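Local structure of IscA (Thermosynechococcus elongatus, 1X0G) at the interface of chains A and B. The protein binds a [2Fe-2S] cluster and serves as a scaffold for iron-sulphur cluster biosynthesis. Residues are numbered along the deposited sequence; one frame, centred on the assembly and turned at random. Chains: chain A/B, IscA.

The interface of chains A and B. Residues chain A 31-35; chain B 39-42.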
loop_
_atom_site.group_PDB
_atom_site.type_symbol
_atom_site.label_atom_id
_atom_site.label_comp_id
_atom_site.label_asym_id
_atom_site.label_seq_id
_atom_site.Cartn_x
_atom_site.Cartn_y
_atom_site.Cartn_z
ATOM N N GLN A 31 4.530 -15.261 -5.979
ATOM C CA GLN A 31 4.846 -14.412 -7.116
ATOM C C GLN A 31 4.022 -13.190 -6.912
ATOM O O GLN A 31 3.291 -13.044 -5.948
ATOM C CB GLN A 31 4.589 -15.039 -8.512
ATOM C CG GLN A 31 3.115 -15.327 -8.838
ATOM C CD GLN A 31 2.862 -16.181 -10.140
ATOM O OE1 GLN A 31 3.778 -16.638 -10.859
ATOM N NE2 GLN A 31 1.613 -16.384 -10.413
ATOM N N VAL A 32 4.177 -12.246 -7.801
ATOM C CA VAL A 32 3.723 -10.952 -7.455
ATOM C C VAL A 32 3.117 -10.423 -8.708
ATOM O O VAL A 32 3.364 -10.953 -9.831
ATOM C CB VAL A 32 4.924 -10.226 -6.887
ATOM C CG1 VAL A 32 5.787 -9.476 -7.972
ATOM C CG2 VAL A 32 4.506 -9.366 -5.760
ATOM N N GLN A 33 2.235 -9.442 -8.538
ATOM C CA GLN A 33 1.698 -8.754 -9.669
ATOM C C GLN A 33 1.305 -7.345 -9.367
ATOM O O GLN A 33 0.910 -7.019 -8.265
ATOM C CB GLN A 33 0.518 -9.489 -10.146
ATOM C CG GLN A 33 0.745 -10.563 -11.233
ATOM C CD GLN A 33 -0.625 -10.989 -11.675
ATOM O OE1 GLN A 33 -0.879 -11.282 -12.864
ATOM N NE2 GLN A 33 -1.581 -10.913 -10.723
ATOM N N PRO A 34 1.493 -6.475 -10.343
ATOM C CA PRO A 34 1.182 -5.111 -10.078
ATOM C C PRO A 34 -0.247 -4.923 -9.733
ATOM O O PRO A 34 -1.096 -5.333 -10.485
ATOM C CB PRO A 34 1.543 -4.405 -11.436
ATOM C CG PRO A 34 1.613 -5.457 -12.412
ATOM C CD PRO A 34 2.162 -6.643 -11.661
ATOM N N SER A 35 -0.553 -4.206 -8.674
ATOM C CA SER A 35 -1.916 -3.970 -8.367
ATOM C C SER A 35 -1.942 -2.531 -7.821
ATOM O O SER A 35 -1.127 -1.713 -8.265
ATOM C CB SER A 35 -2.345 -4.999 -7.341
ATOM O OG SER A 35 -3.731 -4.798 -6.940
ATOM N N ASP B 39 0.776 -1.037 -5.835
ATOM C CA ASP B 39 1.092 -2.006 -4.842
ATOM C C ASP B 39 1.425 -3.395 -5.499
ATOM O O ASP B 39 0.950 -3.726 -6.569
ATOM C CB ASP B 39 -0.113 -2.094 -3.943
ATOM C CG ASP B 39 0.036 -3.200 -2.880
ATOM O OD1 ASP B 39 -0.849 -4.097 -2.765
ATOM O OD2 ASP B 39 1.061 -3.199 -2.157
ATOM N N TRP B 40 2.286 -4.208 -4.943
ATOM C CA TRP B 40 2.460 -5.508 -5.534
ATOM C C TRP B 40 1.489 -6.458 -4.819
ATOM O O TRP B 40 1.409 -6.449 -3.532
ATOM C CB TRP B 40 3.862 -5.906 -5.383
ATOM C CG TRP B 40 4.698 -4.981 -6.128
ATOM C CD1 TRP B 40 5.328 -3.898 -5.643
ATOM C CD2 TRP B 40 4.962 -5.013 -7.518
ATOM N NE1 TRP B 40 5.976 -3.251 -6.637
ATOM C CE2 TRP B 40 5.772 -3.926 -7.805
ATOM C CE3 TRP B 40 4.576 -5.858 -8.551
ATOM C CZ2 TRP B 40 6.189 -3.624 -9.101
ATOM C CZ3 TRP B 40 5.021 -5.619 -9.823
ATOM C CH2 TRP B 40 5.827 -4.503 -10.101
ATOM N N ARG B 41 0.657 -7.165 -5.610
ATOM C CA ARG B 41 -0.268 -8.094 -5.008
ATOM C C ARG B 41 0.530 -9.366 -4.855
ATOM O O ARG B 41 1.112 -9.825 -5.829
ATOM C CB ARG B 41 -1.432 -8.416 -5.913
ATOM C CG ARG B 41 -2.772 -8.497 -5.162
ATOM C CD ARG B 41 -3.747 -9.532 -5.704
ATOM N NE ARG B 41 -3.993 -9.238 -7.110
ATOM C CZ ARG B 41 -3.812 -10.104 -8.115
ATOM N NH1 ARG B 41 -3.414 -11.359 -7.872
ATOM N NH2 ARG B 41 -4.049 -9.733 -9.379
ATOM N N TYR B 42 0.572 -9.924 -3.648
ATOM C CA TYR B 42 1.234 -11.255 -3.464
ATOM C C TYR B 42 0.329 -12.427 -3.812
ATOM O O TYR B 42 -0.705 -12.583 -3.148
ATOM C CB TYR B 42 1.564 -11.406 -2.019
ATOM C CG TYR B 42 2.390 -10.253 -1.595
ATOM C CD1 TYR B 42 1.911 -9.343 -0.671
ATOM C CD2 TYR B 42 3.649 -10.042 -2.155
ATOM C CE1 TYR B 42 2.703 -8.268 -0.285
ATOM C CE2 TYR B 42 4.381 -9.015 -1.804
ATOM C CZ TYR B 42 3.903 -8.102 -0.859
ATOM O OH TYR B 42 4.686 -6.995 -0.476
HETATM O O HOH W 1 -3.138 -5.269 -3.923
#
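A:Gln33 and B:Arg41 pair backbone to backbone where the long strands 27-46 of chain A and 28-47 of chain B, elements of the HesB/IscA fold, run antiparallel in an intermolecular sheet. B:Arg41 N donates to A:Gln33 O at 2.7 Å and almost straight, 171° at the hydrogen, while A:Gln33 N returns a bond to B:Arg41 O. Two residues on in chain A and two back in chain B, A:Ser35 N donates to B:Asp39 O at 2.6 Å, nearly along the C=O axis. The answering bond from B:Asp39 N to A:Ser35 O is longer, 3.2 Å, and its donor stands above the carbonyl plane, 62° out of it, suggesting less regular pairing at this end.

Followed outward from the strand, B:Trp40 first rests its CB against the methyl CG2 of A:Val32 at 3.5 Å. With CG anti to the carbonyl carbon (chi1 -64°), the indole swings over the partner strand, where CE3 of its six-membered part meets A:Pro34 N and the carbonyl carbon of A:Gln33, while CG1 of A:Val32 approaches the same atom. At the next atom, CZ3, the ring meets A:Pro34 CD at 3.5 Å. An alanine here would probably leave A:Pro34 CD and the CG1 methyl of A:Val32 without their aromatic neighbour, opening a gap beside the paired strands. The other A:Val32 methyl, CG2, also touches the ring of B:Tyr42 at CD2, 3.8 Å away.

The side chain of B:Arg41 lies alongside that of A:Gln33, both pointing the same way, with amide and guanidinium planes nearly perpendicular. Their nearest nitrogens, A:Gln33 NE2 and B:Arg41 NH2, form no hydrogen bond as modelled, both being donors; the structure alone does not settle whether the amide is turned over. Nearer the strand, B:Arg41 CB meets A:Ser35 CB at 3.8 Å. A:Ser35 OG, anti to its backbone N, contacts water 1, which bridges to the carboxylate OD1 of B:Asp39 at 2.8 Å.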